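Local coordinates for amidohydrolase (Brucella melitensis biovar Abortus, PDB 4F0L), which probably acts as a metal-dependent deaminase of the amidohydrolase family, holding an iron ion in its TIM-barrel active site, at residues D116-G121 with V426-V431; A254-G257 with E262-L265; D385-K388 with D394-S397. One frame throughout, in Å; residues are numbered along the deposited sequence.

Interaction 1. Residues D116-G121 with V426-V431; sequences DMLEAG and VWVRGV
Leu118, in the last turn of helix 103-119, reaches across to Val426 and Val428, two valines that alternate with Trp427 and so come off the same face of strand 422-428. The Leu118 and Val428 side chains meet at about a right angle, methyl against methyl, with Leu118 CD2 3.7 Å from Val428 CG2. The same CD2 lies 4.2 Å from Val426 CG1, so one branch of the leucine serves both valines. With chi1 at -80°, Leu118 CG stands opposite its own carbonyl carbon, which sends the branched end out toward the strand. Val426 uses its other methyl on the backbone: CG2 packs 3.4 Å from Leu118 O. That oxygen is already the acceptor for Gly121 N at 2.9 Å, part of the Schellman motif that ends the helix, and the valine covers this turn with hydrocarbon. Gly121 CA approaches the same CG2. No hydrogen bond crosses the contact, which is buried, with apolar side chains and one backbone oxygen. Around it, strand 122-129 follows directly from Gly121 and sets Thr123 against both valines, while Val434 of strand 431-435, reached through the type I' turn from Val428 to Val431, packs on Leu118 and Val426.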
loop_
_atom_site.group_PDB
_atom_site.type_symbol
_atom_site.label_atom_id
_atom_site.label_comp_id
_atom_site.label_asym_id
_atom_site.label_seq_id
_atom_site.Cartn_x
_atom_site.Cartn_y
_atom_site.Cartn_z
ATOM N N ASP B 116 -12.836 -12.041 2.001
ATOM C CA ASP B 116 -11.759 -11.054 2.092
ATOM C C ASP B 116 -12.288 -9.625 1.719
ATOM O O ASP B 116 -12.040 -8.633 2.419
ATOM C CB ASP B 116 -10.647 -11.512 1.135
ATOM C CG ASP B 116 -9.272 -11.253 1.655
ATOM O OD1 ASP B 116 -9.109 -10.148 2.225
ATOM O OD2 ASP B 116 -8.345 -12.115 1.431
ATOM N N MET B 117 -13.036 -9.527 0.621
ATOM C CA MET B 117 -13.633 -8.230 0.220
ATOM C C MET B 117 -14.558 -7.693 1.307
ATOM O O MET B 117 -14.471 -6.542 1.662
ATOM C CB MET B 117 -14.430 -8.372 -1.075
ATOM C CG MET B 117 -13.555 -8.553 -2.326
ATOM S SD MET B 117 -14.584 -8.666 -3.798
ATOM C CE MET B 117 -13.366 -8.587 -5.121
ATOM N N LEU B 118 -15.441 -8.540 1.836
ATOM C CA LEU B 118 -16.361 -8.113 2.905
ATOM C C LEU B 118 -15.582 -7.614 4.121
ATOM O O LEU B 118 -15.899 -6.558 4.660
ATOM C CB LEU B 118 -17.336 -9.231 3.299
ATOM C CG LEU B 118 -18.540 -9.419 2.368
ATOM C CD1 LEU B 118 -19.245 -10.751 2.558
ATOM C CD2 LEU B 118 -19.556 -8.266 2.605
ATOM N N GLU B 119 -14.543 -8.337 4.516
ATOM C CA GLU B 119 -13.702 -7.926 5.637
ATOM C C GLU B 119 -12.950 -6.583 5.395
ATOM O O GLU B 119 -12.649 -5.850 6.320
ATOM C CB GLU B 119 -12.737 -9.036 6.027
ATOM C CG GLU B 119 -13.396 -10.261 6.660
ATOM C CD GLU B 119 -12.369 -11.296 7.159
ATOM O OE1 GLU B 119 -11.148 -11.066 6.931
ATOM O OE2 GLU B 119 -12.777 -12.317 7.804
ATOM N N ALA B 120 -12.764 -6.235 4.135
ATOM C CA ALA B 120 -12.163 -4.987 3.765
ATOM C C ALA B 120 -13.213 -3.851 3.607
ATOM O O ALA B 120 -12.827 -2.719 3.318
ATOM C CB ALA B 120 -11.382 -5.167 2.459
ATOM N N GLY B 121 -14.507 -4.157 3.734
ATOM C CA GLY B 121 -15.537 -3.121 3.693
ATOM C C GLY B 121 -16.204 -2.965 2.329
ATOM O O GLY B 121 -16.881 -1.955 2.078
ATOM N N VAL B 426 -19.528 -4.997 9.221
ATOM C CA VAL B 426 -19.988 -4.776 7.878
ATOM C C VAL B 426 -21.343 -5.454 7.719
ATOM O O VAL B 426 -21.486 -6.624 8.066
ATOM C CB VAL B 426 -19.003 -5.367 6.843
ATOM C CG1 VAL B 426 -19.529 -5.124 5.436
ATOM C CG2 VAL B 426 -17.558 -4.830 7.036
ATOM N N TRP B 427 -22.323 -4.697 7.227
ATOM C CA TRP B 427 -23.652 -5.189 6.946
ATOM C C TRP B 427 -23.931 -5.168 5.481
ATOM O O TRP B 427 -23.624 -4.181 4.789
ATOM C CB TRP B 427 -24.665 -4.300 7.570
ATOM C CG TRP B 427 -24.675 -4.206 9.086
ATOM C CD1 TRP B 427 -25.540 -4.812 9.966
ATOM C CD2 TRP B 427 -23.773 -3.417 9.924
ATOM N NE1 TRP B 427 -25.261 -4.461 11.263
ATOM C CE2 TRP B 427 -24.208 -3.618 11.298
ATOM C CE3 TRP B 427 -22.673 -2.602 9.675
ATOM C CZ2 TRP B 427 -23.550 -3.024 12.369
ATOM C CZ3 TRP B 427 -22.072 -1.956 10.746
ATOM C CH2 TRP B 427 -22.487 -2.179 12.066
ATOM N N VAL B 428 -24.577 -6.229 4.997
ATOM C CA VAL B 428 -25.124 -6.279 3.636
ATOM C C VAL B 428 -26.597 -6.726 3.718
ATOM O O VAL B 428 -26.912 -7.763 4.313
ATOM C CB VAL B 428 -24.303 -7.227 2.734
ATOM C CG1 VAL B 428 -24.991 -7.413 1.381
ATOM C CG2 VAL B 428 -22.866 -6.682 2.549
ATOM N N ARG B 429 -27.483 -5.929 3.142
ATOM C CA ARG B 429 -28.929 -6.145 3.234
ATOM C C ARG B 429 -29.321 -6.323 4.678
ATOM O O ARG B 429 -30.152 -7.167 5.011
ATOM C CB ARG B 429 -29.423 -7.311 2.363
ATOM C CG ARG B 429 -29.038 -7.172 0.885
ATOM C CD ARG B 429 -29.742 -8.193 -0.007
ATOM N NE ARG B 429 -29.429 -9.548 0.385
ATOM C CZ ARG B 429 -28.295 -10.176 0.086
ATOM N NH1 ARG B 429 -27.346 -9.580 -0.659
ATOM N NH2 ARG B 429 -28.092 -11.425 0.522
ATOM N N GLY B 430 -28.744 -5.476 5.540
ATOM C CA GLY B 430 -29.063 -5.494 6.930
ATOM C C GLY B 430 -28.485 -6.665 7.714
ATOM O O GLY B 430 -28.695 -6.725 8.921
ATOM N N VAL B 431 -27.743 -7.568 7.083
ATOM C CA VAL B 431 -27.179 -8.741 7.813
ATOM C C VAL B 431 -25.723 -8.472 8.141
ATOM O O VAL B 431 -24.933 -8.168 7.253
ATOM C CB VAL B 431 -27.278 -10.050 6.984
ATOM C CG1 VAL B 431 -26.620 -11.226 7.743
ATOM C CG2 VAL B 431 -28.740 -10.344 6.632
#

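Interaction 2. Residues A254-G257 with E262-L265; sequences AWSG and EWLL
Trp255 and Trp263 both carry CG opposite the backbone N, with chi1 169° and -173°, and from two successive short helices these extended first torsions direct both indoles to the side where the helices face each other. The second torsions then turn the rings until the planes lie 40° apart, an oblique meeting that is neither a parallel stack nor a T-shape. Trp255 offers the outer corner of its six-membered ring. CZ3 sits over one face of the Trp263 indole, displaced toward its rim, and is 3.8 Å from Trp263 NE1. The neighbouring corner follows along the same indole, CH2 of Trp255 lying 3.8 Å from CZ2 of Trp263. Centroids of the Trp255 six-membered ring and the Trp263 five-membered ring are 5.1 Å apart.

Ser256 supplies the other part of the contact: its CB is 3.7 Å from Trp263 CD1, and OG is equally near that carbon. The hydroxyl's polar partners are Cys252 O within the helix and Lys258 N just past its end, so it meets the tryptophan by van der Waals contact. Gly257, with positive phi, takes the chain out of helix 246-256 and on toward helix 260-267. Pro223, at the start of helix 223-229, touches both tryptophans, Phe173 meets the Trp255 ring, and His267 stacks on Trp263.

No hydrogen bond or ion pair links the two segments. At this junction between helices 246-256 and 260-267 the contact between them is therefore van der Waals in character, from one ring corner and a serine CB, with the serine's polarity spent locally at the helix end; Trp263 is buried, whereas Trp255 and Ser256 remain partly exposed at the border with solvent.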
loop_
_atom_site.group_PDB
_atom_site.type_symbol
_atom_site.label_atom_id
_atom_site.label_comp_id
_atom_site.label_asym_id
_atom_site.label_seq_id
_atom_site.Cartn_x
_atom_site.Cartn_y
_atom_site.Cartn_z
ATOM N N ALA B 254 -3.703 1.560 -35.367
ATOM C CA ALA B 254 -3.326 0.912 -36.632
ATOM C C ALA B 254 -4.556 0.312 -37.329
ATOM O O ALA B 254 -4.662 0.343 -38.547
ATOM C CB ALA B 254 -2.251 -0.150 -36.406
ATOM N N TRP B 255 -5.491 -0.224 -36.555
ATOM C CA TRP B 255 -6.692 -0.884 -37.092
ATOM C C TRP B 255 -7.747 0.077 -37.583
ATOM O O TRP B 255 -8.355 -0.166 -38.625
ATOM C CB TRP B 255 -7.295 -1.812 -36.042
ATOM C CG TRP B 255 -8.660 -2.337 -36.400
ATOM C CD1 TRP B 255 -8.998 -3.164 -37.463
ATOM C CD2 TRP B 255 -9.913 -2.102 -35.682
ATOM N NE1 TRP B 255 -10.340 -3.451 -37.450
ATOM C CE2 TRP B 255 -10.952 -2.851 -36.406
ATOM C CE3 TRP B 255 -10.266 -1.382 -34.549
ATOM C CZ2 TRP B 255 -12.295 -2.837 -36.006
ATOM C CZ3 TRP B 255 -11.610 -1.382 -34.154
ATOM C CH2 TRP B 255 -12.597 -2.091 -34.859
ATOM N N SER B 256 -7.987 1.160 -36.843
ATOM C CA SER B 256 -9.133 2.044 -37.101
ATOM C C SER B 256 -8.799 3.509 -37.361
ATOM O O SER B 256 -9.676 4.260 -37.808
ATOM C CB SER B 256 -10.077 2.026 -35.905
ATOM O OG SER B 256 -9.457 2.639 -34.780
ATOM N N GLY B 257 -7.558 3.919 -37.066
ATOM C CA GLY B 257 -7.179 5.328 -37.097
ATOM C C GLY B 257 -7.597 6.059 -35.829
ATOM O O GLY B 257 -7.416 7.260 -35.714
ATOM N N GLU B 262 -12.014 6.729 -27.698
ATOM C CA GLU B 262 -12.551 7.497 -28.805
ATOM C C GLU B 262 -13.379 6.613 -29.751
ATOM O O GLU B 262 -14.495 6.954 -30.144
ATOM C CB GLU B 262 -11.354 8.131 -29.547
ATOM C CG GLU B 262 -11.704 8.926 -30.775
ATOM C CD GLU B 262 -10.513 9.297 -31.618
ATOM O OE1 GLU B 262 -9.399 8.740 -31.457
ATOM O OE2 GLU B 262 -10.719 10.169 -32.471
ATOM N N TRP B 263 -12.837 5.460 -30.098
ATOM C CA TRP B 263 -13.533 4.574 -31.004
ATOM C C TRP B 263 -14.840 4.134 -30.400
ATOM O O TRP B 263 -15.907 4.206 -31.043
ATOM C CB TRP B 263 -12.648 3.400 -31.326
ATOM C CG TRP B 263 -13.262 2.553 -32.375
ATOM C CD1 TRP B 263 -13.001 2.565 -33.742
ATOM C CD2 TRP B 263 -14.316 1.566 -32.189
ATOM N NE1 TRP B 263 -13.801 1.662 -34.386
ATOM C CE2 TRP B 263 -14.615 1.039 -33.514
ATOM C CE3 TRP B 263 -15.018 1.086 -31.099
ATOM C CZ2 TRP B 263 -15.567 0.070 -33.711
ATOM C CZ3 TRP B 263 -15.986 0.114 -31.315
ATOM C CH2 TRP B 263 -16.256 -0.376 -32.593
ATOM N N LEU B 264 -14.786 3.730 -29.125
ATOM C CA LEU B 264 -15.974 3.313 -28.428
ATOM C C LEU B 264 -17.034 4.443 -28.367
ATOM O O LEU B 264 -18.217 4.212 -28.625
ATOM C CB LEU B 264 -15.606 2.808 -27.023
ATOM C CG LEU B 264 -16.712 2.082 -26.256
ATOM C CD1 LEU B 264 -17.111 0.816 -27.000
ATOM C CD2 LEU B 264 -16.246 1.746 -24.830
ATOM N N LEU B 265 -16.620 5.656 -28.018
ATOM C CA LEU B 265 -17.576 6.771 -27.904
ATOM C C LEU B 265 -18.215 7.104 -29.265
ATOM O O LEU B 265 -19.369 7.513 -29.324
ATOM C CB LEU B 265 -16.907 8.012 -27.322
ATOM C CG LEU B 265 -16.394 7.867 -25.883
ATOM C CD1 LEU B 265 -15.741 9.160 -25.426
ATOM C CD2 LEU B 265 -17.553 7.457 -24.976
#

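Interaction 3. Residues D385-K388 with D394-S397; sequences DGLK and DFVS
The loop that leads from helix 364-379 into strand 395-399 doubles back on itself here, and its middle, 385-388, packs against the start of the strand. Leu387 CD2 lies 3.9 Å from Phe395 CB and 4.0 Å from Phe395 CD2, the two side chains crossing at about a right angle. Phe395 has its CG between the backbone N and the carbonyl carbon, chi1 46°, which brings CB and the CD2 corner of the ring to the leucine methyl. Leu387 is the centre of an inverse gamma turn, closed by a weak Lys388 N to Gly386 O bond, and the extended lysine side chain runs back alongside the loop, so that NZ donates to Asp385 O at 2.8 Å from above the carbonyl plane.

The strand is part of a mixed sheet: Phe395 pairs through its backbone with Trp427 on strand 422-428, and its side chain touches Val57 of strand 56-66. At the other end of the contact Asp385 OD2 and Asp394 OD2 come within 4.4 Å. A water off to one side of the line between them touches both, 2.6 Å from Asp385 OD2 and 2.9 Å from Asp394 OD2, and probably eases the repulsion of like charges. Asp385 OD1 takes a salt bridge from Arg382 and a hydrogen bond from Ser392 N, and Ser392 reaches the second acid too, its OG bonded to Asp394 OD1.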
loop_
_atom_site.group_PDB
_atom_site.type_symbol
_atom_site.label_atom_id
_atom_site.label_comp_id
_atom_site.label_asym_id
_atom_site.label_seq_id
_atom_site.Cartn_x
_atom_site.Cartn_y
_atom_site.Cartn_z
ATOM N N ASP B 385 -28.509 3.146 -4.112
ATOM C CA ASP B 385 -27.815 2.670 -2.922
ATOM C C ASP B 385 -26.894 3.745 -2.320
ATOM O O ASP B 385 -26.643 4.805 -2.922
ATOM C CB ASP B 385 -27.013 1.412 -3.239
ATOM C CG ASP B 385 -27.846 0.133 -3.167
ATOM O OD1 ASP B 385 -29.015 0.140 -2.701
ATOM O OD2 ASP B 385 -27.277 -0.899 -3.558
ATOM N N GLY B 386 -26.409 3.456 -1.121
ATOM C CA GLY B 386 -25.746 4.455 -0.285
ATOM C C GLY B 386 -26.396 4.559 1.088
ATOM O O GLY B 386 -27.315 3.791 1.415
ATOM N N LEU B 387 -25.929 5.520 1.890
ATOM C CA LEU B 387 -26.540 5.803 3.191
ATOM C C LEU B 387 -27.709 6.741 3.009
ATOM O O LEU B 387 -27.640 7.906 3.353
ATOM C CB LEU B 387 -25.513 6.393 4.175
ATOM C CG LEU B 387 -24.567 5.400 4.823
ATOM C CD1 LEU B 387 -23.658 6.116 5.812
ATOM C CD2 LEU B 387 -25.366 4.319 5.551
ATOM N N LYS B 388 -28.773 6.212 2.423
ATOM C CA LYS B 388 -29.976 6.967 2.081
ATOM C C LYS B 388 -31.178 6.119 2.427
ATOM O O LYS B 388 -31.150 4.887 2.329
ATOM C CB LYS B 388 -30.107 7.192 0.561
ATOM C CG LYS B 388 -28.907 7.787 -0.173
ATOM C CD LYS B 388 -29.130 7.481 -1.650
ATOM C CE LYS B 388 -27.967 7.813 -2.515
ATOM N NZ LYS B 388 -28.100 7.013 -3.769
ATOM N N ASP B 394 -26.572 -1.507 3.468
ATOM C CA ASP B 394 -25.195 -1.897 3.208
ATOM C C ASP B 394 -24.269 -0.804 3.766
ATOM O O ASP B 394 -24.212 0.311 3.230
ATOM C CB ASP B 394 -24.932 -2.012 1.696
ATOM C CG ASP B 394 -25.812 -3.027 0.989
ATOM O OD1 ASP B 394 -26.693 -3.672 1.598
ATOM O OD2 ASP B 394 -25.624 -3.188 -0.231
ATOM N N PHE B 395 -23.519 -1.108 4.819
ATOM C CA PHE B 395 -22.654 -0.104 5.384
ATOM C C PHE B 395 -21.624 -0.752 6.285
ATOM O O PHE B 395 -21.648 -1.990 6.487
ATOM C CB PHE B 395 -23.459 1.008 6.092
ATOM C CG PHE B 395 -24.546 0.504 6.980
ATOM C CD1 PHE B 395 -24.253 -0.011 8.220
ATOM C CD2 PHE B 395 -25.873 0.504 6.549
ATOM C CE1 PHE B 395 -25.260 -0.486 9.042
ATOM C CE2 PHE B 395 -26.866 0.040 7.374
ATOM C CZ PHE B 395 -26.565 -0.461 8.615
ATOM N N VAL B 396 -20.685 0.081 6.752
ATOM C CA VAL B 396 -19.440 -0.353 7.387
ATOM C C VAL B 396 -19.156 0.518 8.637
ATOM O O VAL B 396 -19.321 1.747 8.585
ATOM C CB VAL B 396 -18.251 -0.207 6.388
ATOM C CG1 VAL B 396 -16.901 -0.592 7.003
ATOM C CG2 VAL B 396 -18.492 -1.016 5.096
ATOM N N SER B 397 -18.763 -0.108 9.771
ATOM C CA SER B 397 -18.264 0.679 10.895
ATOM C C SER B 397 -16.742 0.554 10.965
ATOM O O SER B 397 -16.174 -0.482 10.612
ATOM C CB SER B 397 -18.906 0.297 12.204
ATOM O OG SER B 397 -18.461 -0.977 12.652
HETATM O O HOH W 1 -27.263 -3.250 -2.562
#

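Overall arrangement
Interactions 1 and 3 are close neighbours, their centres 10 Å apart, on adjacent strands 422-428 and 395-399 of one mixed sheet. They touch directly: Arg429 N is 2.8 Å from Asp394 OD1, a probable hydrogen bond, and Gly121 O packs 3.5 Å from Val396 CG2. Interaction 2 lies about 40 Å from either, centre to centre, on the opposite side of the chain's centre, among helices 246-256 and 260-267. Along the chain, interaction 1 joins segments 305 residues apart and encloses the other two, with interaction 2 closing before interaction 3 opens. It thus brings a late strand back to an early helix, while the two local contacts belong to separate regions, all away from the iron site.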